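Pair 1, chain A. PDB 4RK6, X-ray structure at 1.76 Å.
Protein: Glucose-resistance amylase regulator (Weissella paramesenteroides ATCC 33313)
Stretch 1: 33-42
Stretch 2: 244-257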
# COMPACT_ATOMS: atom_id res chain seq x y z
N TYR A 33 13.91 -4.05 8.74
CA TYR A 33 15.00 -3.75 7.84
C TYR A 33 16.06 -2.86 8.48
O TYR A 33 17.27 -3.14 8.38
CB TYR A 33 14.44 -3.07 6.60
CG TYR A 33 15.43 -2.87 5.51
CD1 TYR A 33 15.71 -3.89 4.60
CD2 TYR A 33 16.08 -1.64 5.35
CE1 TYR A 33 16.62 -3.70 3.57
CE2 TYR A 33 16.99 -1.44 4.33
CZ TYR A 33 17.26 -2.47 3.44
OH TYR A 33 18.17 -2.25 2.43
N GLU A 34 15.64 -1.78 9.14
CA GLU A 34 16.62 -0.93 9.81
C GLU A 34 17.44 -1.67 10.87
O GLU A 34 18.62 -1.40 11.01
CB GLU A 34 16.03 0.37 10.34
CG GLU A 34 14.83 0.29 11.25
CD GLU A 34 14.28 1.67 11.56
OE1 GLU A 34 15.10 2.58 11.76
OE2 GLU A 34 13.04 1.84 11.59
N THR A 35 16.84 -2.61 11.59
CA THR A 35 17.59 -3.35 12.62
C THR A 35 18.42 -4.47 12.01
O THR A 35 19.51 -4.75 12.51
CB THR A 35 16.66 -3.86 13.75
OG1 THR A 35 15.99 -2.74 14.33
CG2 THR A 35 17.46 -4.56 14.84
N THR A 36 17.94 -5.12 10.95
CA THR A 36 18.75 -6.14 10.26
C THR A 36 19.97 -5.51 9.61
O THR A 36 21.07 -6.07 9.67
CB THR A 36 17.97 -6.90 9.17
OG1 THR A 36 17.55 -5.99 8.14
CG2 THR A 36 16.77 -7.61 9.77
N ILE A 37 19.77 -4.35 8.99
CA ILE A 37 20.85 -3.65 8.29
C ILE A 37 22.01 -3.37 9.25
O ILE A 37 23.17 -3.65 8.95
CB ILE A 37 20.34 -2.36 7.58
CG1 ILE A 37 20.79 -2.33 6.12
CG2 ILE A 37 20.74 -1.07 8.31
CD1 ILE A 37 20.07 -3.33 5.25
N SER A 38 21.69 -2.84 10.42
CA SER A 38 22.71 -2.42 11.36
C SER A 38 23.32 -3.58 12.15
O SER A 38 24.34 -3.40 12.80
CB SER A 38 22.14 -1.37 12.32
OG SER A 38 20.96 -1.84 12.93
N SER A 39 22.71 -4.77 12.09
CA SER A 39 23.29 -5.95 12.72
C SER A 39 23.98 -6.89 11.73
O SER A 39 24.44 -7.96 12.13
CB SER A 39 22.20 -6.72 13.47
OG SER A 39 21.16 -7.10 12.59
N GLY A 40 24.05 -6.52 10.45
CA GLY A 40 24.71 -7.36 9.45
C GLY A 40 23.92 -8.57 8.97
O GLY A 40 24.50 -9.55 8.50
N TYR A 41 22.59 -8.50 9.08
CA TYR A 41 21.70 -9.53 8.56
C TYR A 41 21.05 -9.03 7.29
O TYR A 41 20.96 -7.83 7.05
CB TYR A 41 20.56 -9.85 9.55
CG TYR A 41 20.92 -10.87 10.59
CD1 TYR A 41 21.65 -10.51 11.72
CD2 TYR A 41 20.52 -12.19 10.45
CE1 TYR A 41 21.98 -11.45 12.68
CE2 TYR A 41 20.84 -13.13 11.41
CZ TYR A 41 21.57 -12.76 12.51
OH TYR A 41 21.90 -13.67 13.47
N GLU A 42 20.61 -9.97 6.50
CA GLU A 42 19.80 -9.69 5.34
C GLU A 42 18.39 -10.22 5.58
O GLU A 42 18.20 -11.13 6.37
CB GLU A 42 20.42 -10.27 4.07
CG GLU A 42 21.16 -9.22 3.26
CD GLU A 42 20.28 -8.01 2.98
OE1 GLU A 42 20.77 -6.86 3.13
OE2 GLU A 42 19.08 -8.21 2.64
N PHE A 244 4.21 0.70 13.97
CA PHE A 244 4.59 -0.52 13.25
C PHE A 244 6.11 -0.64 13.09
O PHE A 244 6.66 -1.73 13.23
CB PHE A 244 3.90 -0.63 11.88
CG PHE A 244 2.42 -0.85 11.98
CD1 PHE A 244 1.92 -2.01 12.56
CD2 PHE A 244 1.53 0.11 11.51
CE1 PHE A 244 0.54 -2.21 12.67
CE2 PHE A 244 0.15 -0.09 11.62
CZ PHE A 244 -0.33 -1.25 12.19
N PRO A 245 6.79 0.46 12.78
CA PRO A 245 8.23 0.29 12.67
C PRO A 245 8.85 -0.13 14.00
O PRO A 245 9.77 -0.96 13.97
CB PRO A 245 8.75 1.66 12.20
CG PRO A 245 7.53 2.34 11.62
CD PRO A 245 6.36 1.83 12.43
N GLU A 246 8.36 0.38 15.12
CA GLU A 246 8.90 -0.00 16.43
C GLU A 246 8.63 -1.49 16.69
O GLU A 246 9.50 -2.23 17.17
CB GLU A 246 8.36 0.87 17.54
CG GLU A 246 8.89 0.50 18.91
CD GLU A 246 10.36 0.82 19.13
OE1 GLU A 246 11.05 1.33 18.21
OE2 GLU A 246 10.81 0.56 20.27
N ILE A 247 7.43 -1.96 16.33
CA ILE A 247 7.15 -3.41 16.42
C ILE A 247 8.20 -4.22 15.67
O ILE A 247 8.72 -5.20 16.20
CB ILE A 247 5.71 -3.73 15.95
CG1 ILE A 247 4.71 -3.11 16.91
CG2 ILE A 247 5.50 -5.24 15.81
CD1 ILE A 247 3.29 -3.01 16.35
N GLY A 248 8.54 -3.82 14.45
CA GLY A 248 9.55 -4.49 13.67
C GLY A 248 10.93 -4.42 14.32
O GLY A 248 11.62 -5.43 14.45
N ARG A 249 11.34 -3.22 14.75
CA ARG A 249 12.66 -3.09 15.38
C ARG A 249 12.81 -3.97 16.64
O ARG A 249 13.84 -4.63 16.83
CB ARG A 249 12.94 -1.63 15.77
CG ARG A 249 13.18 -0.71 14.60
CD ARG A 249 13.74 0.63 15.07
NE ARG A 249 12.74 1.43 15.77
CZ ARG A 249 11.87 2.26 15.18
NH1 ARG A 249 11.87 2.44 13.85
NH2 ARG A 249 11.01 2.93 15.92
N ILE A 250 11.79 -3.96 17.48
CA ILE A 250 11.81 -4.68 18.75
C ILE A 250 11.77 -6.19 18.53
O ILE A 250 12.48 -6.95 19.21
CB ILE A 250 10.70 -4.17 19.68
CG1 ILE A 250 10.96 -2.70 20.06
CG2 ILE A 250 10.55 -5.01 20.94
CD1 ILE A 250 12.23 -2.44 20.85
N ALA A 251 10.99 -6.65 17.56
CA ALA A 251 11.02 -8.08 17.21
C ALA A 251 12.44 -8.54 16.80
O ALA A 251 12.94 -9.57 17.24
CB ALA A 251 10.02 -8.40 16.11
N MSE A 252 13.11 -7.76 15.97
CA MSE A 252 14.46 -8.11 15.54
C MSE A 252 15.39 -8.02 16.73
O MSE A 252 16.26 -8.88 16.91
CB MSE A 252 14.90 -7.23 14.37
CG MSE A 252 16.25 -7.63 13.80
SE MSE A 252 16.36 -9.47 13.15
CE MSE A 252 18.32 -9.62 12.94
N GLN A 253 15.22 -7.01 17.56
CA GLN A 253 16.09 -6.87 18.74
C GLN A 253 15.94 -8.03 19.72
O GLN A 253 16.91 -8.47 20.34
CB GLN A 253 15.83 -5.56 19.49
CG GLN A 253 17.00 -5.17 20.38
CD GLN A 253 18.25 -4.93 19.56
OE1 GLN A 253 18.21 -4.24 18.53
NE2 GLN A 253 19.37 -5.50 20.00
N LEU A 254 14.71 -8.50 19.89
CA LEU A 254 14.45 -9.66 20.71
C LEU A 254 15.26 -10.86 20.21
O LEU A 254 15.90 -11.56 21.00
CB LEU A 254 12.95 -9.96 20.72
CG LEU A 254 12.43 -11.00 21.71
CD1 LEU A 254 12.69 -10.51 23.13
CD2 LEU A 254 10.94 -11.20 21.48
N PHE A 255 15.27 -11.06 18.89
CA PHE A 255 16.04 -12.16 18.32
C PHE A 255 17.53 -11.96 18.55
O PHE A 255 18.24 -12.90 18.98
CB PHE A 255 15.73 -12.32 16.81
CG PHE A 255 16.70 -13.22 16.10
CD1 PHE A 255 16.76 -14.57 16.39
CD2 PHE A 255 17.57 -12.72 15.14
CE1 PHE A 255 17.67 -15.41 15.76
CE2 PHE A 255 18.46 -13.55 14.49
CZ PHE A 255 18.52 -14.90 14.79
N LEU A 256 18.01 -10.76 18.27
CA LEU A 256 19.43 -10.46 18.44
C LEU A 256 19.89 -10.63 19.90
O LEU A 256 21.01 -11.06 20.16
CB LEU A 256 19.77 -9.06 17.96
CG LEU A 256 19.64 -8.86 16.44
CD1 LEU A 256 19.71 -7.38 16.10
CD2 LEU A 256 20.70 -9.66 15.70
N ASP A 257 19.01 -10.30 20.85
CA ASP A 257 19.36 -10.30 22.27
C ASP A 257 19.21 -11.66 22.93
O ASP A 257 19.69 -11.84 24.05
CB ASP A 257 18.48 -9.30 23.02
CG ASP A 257 18.83 -7.86 22.72
OD1 ASP A 257 19.85 -7.59 22.07
OD2 ASP A 257 18.06 -6.98 23.17
O HOH W 1 16.42 -2.59 17.48

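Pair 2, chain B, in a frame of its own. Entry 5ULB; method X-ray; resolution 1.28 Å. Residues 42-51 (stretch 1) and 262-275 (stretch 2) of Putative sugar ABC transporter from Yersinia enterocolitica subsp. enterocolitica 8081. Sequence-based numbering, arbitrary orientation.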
# COMPACT_ATOMS: atom_id res chain seq x y z
N LEU B 42 -7.97 -10.82 -4.50
CA LEU B 42 -8.79 -12.04 -4.43
C LEU B 42 -10.24 -11.78 -4.82
O LEU B 42 -10.86 -12.49 -5.60
CB LEU B 42 -8.72 -12.67 -3.05
CG LEU B 42 -9.48 -13.96 -2.85
CD1 LEU B 42 -8.86 -15.09 -3.67
CD2 LEU B 42 -9.44 -14.31 -1.37
N LYS B 43 -10.82 -10.68 -4.28
CA LYS B 43 -12.23 -10.35 -4.54
C LYS B 43 -12.44 -10.03 -5.99
O LYS B 43 -13.43 -10.47 -6.62
CB LYS B 43 -12.69 -9.20 -3.61
CG LYS B 43 -14.16 -8.85 -3.81
CD LYS B 43 -14.61 -7.72 -2.89
CE LYS B 43 -15.77 -6.97 -3.45
NZ LYS B 43 -16.83 -7.28 -2.54
N GLU B 44 -11.51 -9.26 -6.59
CA GLU B 44 -11.69 -8.90 -7.99
C GLU B 44 -11.51 -10.13 -8.87
O GLU B 44 -12.24 -10.29 -9.82
CB GLU B 44 -10.72 -7.77 -8.33
CG GLU B 44 -11.06 -7.07 -9.65
CD GLU B 44 -12.20 -6.05 -9.50
OE1 GLU B 44 -12.90 -5.97 -8.42
OE2 GLU B 44 -12.45 -5.30 -10.47
N GLY B 45 -10.52 -10.99 -8.56
CA GLY B 45 -10.43 -12.17 -9.31
C GLY B 45 -11.60 -13.11 -9.25
O GLY B 45 -12.06 -13.65 -10.27
N LYS B 46 -12.16 -13.26 -8.03
CA LYS B 46 -13.35 -14.06 -7.87
C LYS B 46 -14.51 -13.53 -8.71
O LYS B 46 -15.21 -14.30 -9.35
CB LYS B 46 -13.74 -14.10 -6.39
CG LYS B 46 -14.92 -14.97 -6.01
CD LYS B 46 -15.19 -15.07 -4.55
CE LYS B 46 -16.45 -15.87 -4.33
NZ LYS B 46 -17.16 -15.13 -3.24
N LYS B 47 -14.65 -12.18 -8.75
CA LYS B 47 -15.71 -11.56 -9.56
C LYS B 47 -15.61 -11.98 -11.03
O LYS B 47 -16.58 -12.19 -11.72
CB LYS B 47 -15.65 -10.04 -9.40
CG LYS B 47 -16.64 -9.26 -10.16
CD LYS B 47 -16.39 -7.73 -10.17
CE LYS B 47 -17.48 -7.04 -11.07
NZ LYS B 47 -17.20 -5.58 -11.27
N LEU B 48 -14.34 -12.07 -11.48
CA LEU B 48 -14.07 -12.34 -12.91
C LEU B 48 -13.96 -13.81 -13.22
O LEU B 48 -13.80 -14.23 -14.33
CB LEU B 48 -12.85 -11.68 -13.38
CG LEU B 48 -12.86 -10.13 -13.28
CD1 LEU B 48 -11.65 -9.54 -14.02
CD2 LEU B 48 -14.09 -9.54 -13.96
N GLY B 49 -14.08 -14.66 -12.21
CA GLY B 49 -13.96 -16.13 -12.36
C GLY B 49 -12.56 -16.66 -12.39
O GLY B 49 -12.38 -17.81 -12.80
N PHE B 50 -11.59 -15.87 -11.99
CA PHE B 50 -10.19 -16.26 -12.00
C PHE B 50 -9.79 -16.98 -10.74
O PHE B 50 -10.34 -16.71 -9.67
CB PHE B 50 -9.30 -15.04 -12.14
CG PHE B 50 -9.39 -14.26 -13.44
CD1 PHE B 50 -10.20 -14.57 -14.47
CD2 PHE B 50 -8.59 -13.14 -13.57
CE1 PHE B 50 -10.20 -13.77 -15.65
CE2 PHE B 50 -8.60 -12.36 -14.67
CZ PHE B 50 -9.38 -12.64 -15.74
N LYS B 51 -8.87 -17.92 -10.84
CA LYS B 51 -8.23 -18.51 -9.63
C LYS B 51 -7.08 -17.57 -9.29
O LYS B 51 -6.27 -17.23 -10.14
CB LYS B 51 -7.72 -19.87 -9.98
CG LYS B 51 -6.93 -20.56 -8.86
CD LYS B 51 -6.64 -22.02 -9.13
CE LYS B 51 -5.81 -22.78 -8.10
NZ LYS B 51 -6.09 -22.51 -6.72
N PRO B 262 -6.04 -0.03 0.05
CA PRO B 262 -5.27 -1.10 -0.59
C PRO B 262 -6.09 -2.09 -1.27
O PRO B 262 -5.55 -2.74 -2.21
CB PRO B 262 -4.44 -1.66 0.61
CG PRO B 262 -4.54 -0.69 1.73
CD PRO B 262 -5.88 -0.03 1.51
N LYS B 263 -7.35 -2.27 -0.91
CA LYS B 263 -8.20 -3.20 -1.65
C LYS B 263 -8.34 -2.70 -3.09
O LYS B 263 -8.43 -3.52 -4.00
CB LYS B 263 -9.58 -3.26 -1.05
CG LYS B 263 -9.62 -3.92 0.31
CD LYS B 263 -11.06 -4.30 0.69
CE LYS B 263 -12.00 -4.25 -0.48
NZ LYS B 263 -12.27 -5.51 -1.28
N LEU B 264 -8.47 -1.40 -3.30
CA LEU B 264 -8.55 -0.85 -4.68
C LEU B 264 -7.27 -1.07 -5.40
O LEU B 264 -7.31 -1.34 -6.61
CB LEU B 264 -8.92 0.66 -4.54
CG LEU B 264 -9.08 1.40 -5.88
CD1 LEU B 264 -10.20 0.82 -6.69
CD2 LEU B 264 -9.23 2.87 -5.62
N ILE B 265 -6.12 -0.89 -4.75
CA ILE B 265 -4.87 -1.17 -5.44
C ILE B 265 -4.80 -2.59 -5.95
O ILE B 265 -4.41 -2.84 -7.08
CB ILE B 265 -3.71 -0.83 -4.52
CG1 ILE B 265 -3.75 0.69 -4.09
CG2 ILE B 265 -2.40 -1.22 -5.11
CD1 ILE B 265 -2.66 1.03 -3.09
N GLY B 266 -5.18 -3.54 -5.08
CA GLY B 266 -5.21 -4.93 -5.51
C GLY B 266 -6.15 -5.15 -6.63
O GLY B 266 -5.80 -5.83 -7.61
N ALA B 267 -7.36 -4.63 -6.52
CA ALA B 267 -8.35 -4.83 -7.59
C ALA B 267 -7.84 -4.26 -8.92
O ALA B 267 -8.08 -4.90 -9.95
CB ALA B 267 -9.64 -4.21 -7.17
N VAL B 268 -7.31 -3.02 -8.89
CA VAL B 268 -6.89 -2.44 -10.16
C VAL B 268 -5.79 -3.24 -10.78
O VAL B 268 -5.75 -3.34 -12.03
CB VAL B 268 -6.60 -0.96 -9.92
CG1 VAL B 268 -5.76 -0.38 -11.02
CG2 VAL B 268 -7.90 -0.18 -9.69
N ASN B 269 -4.81 -3.69 -10.00
CA ASN B 269 -3.80 -4.57 -10.62
C ASN B 269 -4.40 -5.81 -11.25
O ASN B 269 -3.93 -6.20 -12.32
CB ASN B 269 -2.69 -4.88 -9.58
CG ASN B 269 -1.67 -3.75 -9.48
OD1 ASN B 269 -0.68 -3.78 -10.26
ND2 ASN B 269 -1.87 -2.72 -8.65
N LEU B 270 -5.40 -6.39 -10.66
CA LEU B 270 -6.10 -7.52 -11.28
C LEU B 270 -6.75 -7.08 -12.57
O LEU B 270 -6.70 -7.79 -13.56
CB LEU B 270 -7.05 -8.17 -10.24
CG LEU B 270 -7.61 -9.52 -10.59
CD1 LEU B 270 -8.73 -9.48 -11.60
CD2 LEU B 270 -6.60 -10.55 -10.89
N ARG B 271 -7.50 -5.95 -12.54
CA ARG B 271 -8.16 -5.45 -13.75
C ARG B 271 -7.15 -5.31 -14.90
O ARG B 271 -7.42 -5.63 -16.06
CB ARG B 271 -8.82 -4.08 -13.50
CG ARG B 271 -9.93 -4.11 -12.53
CD ARG B 271 -10.49 -2.69 -12.37
NE ARG B 271 -11.41 -2.60 -11.25
CZ ARG B 271 -11.92 -1.46 -10.78
NH1 ARG B 271 -11.63 -0.33 -11.35
NH2 ARG B 271 -12.75 -1.47 -9.78
N LEU B 272 -5.96 -4.75 -14.60
CA LEU B 272 -4.92 -4.59 -15.59
C LEU B 272 -4.46 -5.91 -16.21
O LEU B 272 -4.34 -6.02 -17.40
CB LEU B 272 -3.73 -3.78 -15.02
CG LEU B 272 -4.02 -2.29 -14.81
CD1 LEU B 272 -3.04 -1.70 -13.81
CD2 LEU B 272 -3.89 -1.60 -16.16
N VAL B 273 -4.23 -6.91 -15.33
CA VAL B 273 -3.89 -8.24 -15.86
C VAL B 273 -4.98 -8.86 -16.66
O VAL B 273 -4.73 -9.46 -17.70
CB VAL B 273 -3.41 -9.12 -14.71
CG1 VAL B 273 -3.23 -10.55 -15.14
CG2 VAL B 273 -2.12 -8.62 -14.17
N ALA B 274 -6.25 -8.71 -16.24
CA ALA B 274 -7.34 -9.17 -17.02
C ALA B 274 -7.39 -8.59 -18.44
O ALA B 274 -7.59 -9.30 -19.41
CB ALA B 274 -8.64 -8.91 -16.30
N LYS B 275 -7.21 -7.27 -18.52
CA LYS B 275 -7.18 -6.61 -19.84
C LYS B 275 -6.00 -7.14 -20.66
O LYS B 275 -6.18 -7.29 -21.89
CB LYS B 275 -7.10 -5.11 -19.63
CG LYS B 275 -8.36 -4.48 -19.14
CD LYS B 275 -8.27 -2.96 -18.94
CE LYS B 275 -8.02 -2.18 -20.21
NZ LYS B 275 -9.15 -2.10 -21.02
O HOH W 2 -13.99 -3.56 -8.09

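Both pairs pack the end of one helix, followed by a glycine turn, against a second helix. The helix axes approach to 8.4 Å at 38° in pair 1 and 8.3 Å at 41° in pair 2, and 14 central residues superpose with an RMSD of 0.4 Å. The turn is the same Schellman motif. G40(A) and G49(B) match and take positive phi, which favours glycine, while the next residue bonds back into the last turn: Y41(A) N to T36(A) O at 2.9 Å, F50(B) N to G45(B) O at 2.8 Å. This return brings an aromatic residue onto the second helix.

The central inward position is T35(A), matched by E44(B). T35(A) is a knob among R249(A), M252(A), Q253(A) and L256(A), with its CG2 3.5 Å from M252(A) CG. A water joins T35(A) OG1 to Q253(A) OE1. E44(B) packs against A267(B), with E44(B) CB 3.9 Å from A267(B) CB. Its carboxylate reaches R271(B), the match of Q253(A), in a salt bridge of 3.0 Å from E44(B) OE2 to R271(B) NE, and a water links E44(B) OE1 to R271(B) NH2. Each pair thus joins this position to the same place on the second helix: the hydrogen-bonded link runs through water in pair 1, beside a direct contact of T35(A) CG2 with Q253(A) OE1 at 3.8 Å, and through a direct bond plus water in pair 2.

The charge pairing is placed differently in pair 1. R249(A), the match of A267(B), sends NH1 to E34(A) OE2 at 2.6 Å, a salt bridge across the two stretches, and its NH2 also bridges to E246(A) OE1 at 2.8 Å. At the position of E34(A), pair 2 has K43(B), whose CD lies 3.6 Å from K263(B) NZ.

M252(A), a selenomethionine, and L270(B) fill the same inward site. M252(A) SE lies 3.9 Å from T36(A) CG2; at the matched position G45(B) has no side chain, and its N lies 3.8 Å from L270(B) CG.

Further along, S39(A) matches L48(B), and L256(A) matches A274(B). Bulk is exchanged across the contact: S39(A) CB meets L256(A) CD1 at 3.7 Å, whereas L48(B) CD1 meets A274(B) CB at 3.8 Å. A small residue faces a leucine either way.

The aromatic completes the packing. M252(A) CE sits over one face of the Y41(A) ring, 3.9 Å from its centroid, and F255(A) adds an offset edge-to-face contact. Both rings touch the same two positions: Y41(A) also meets L256(A), Y41(A) CE1 to L256(A) CD2 at 3.7 Å, while F50(B) meets L270(B), F50(B) CD2 to L270(B) CD1 at 4.2 Å, and has A274(B) CB at its ring edge, 3.8 Å from F50(B) CE2. V273(B), matching F255(A), makes no contact.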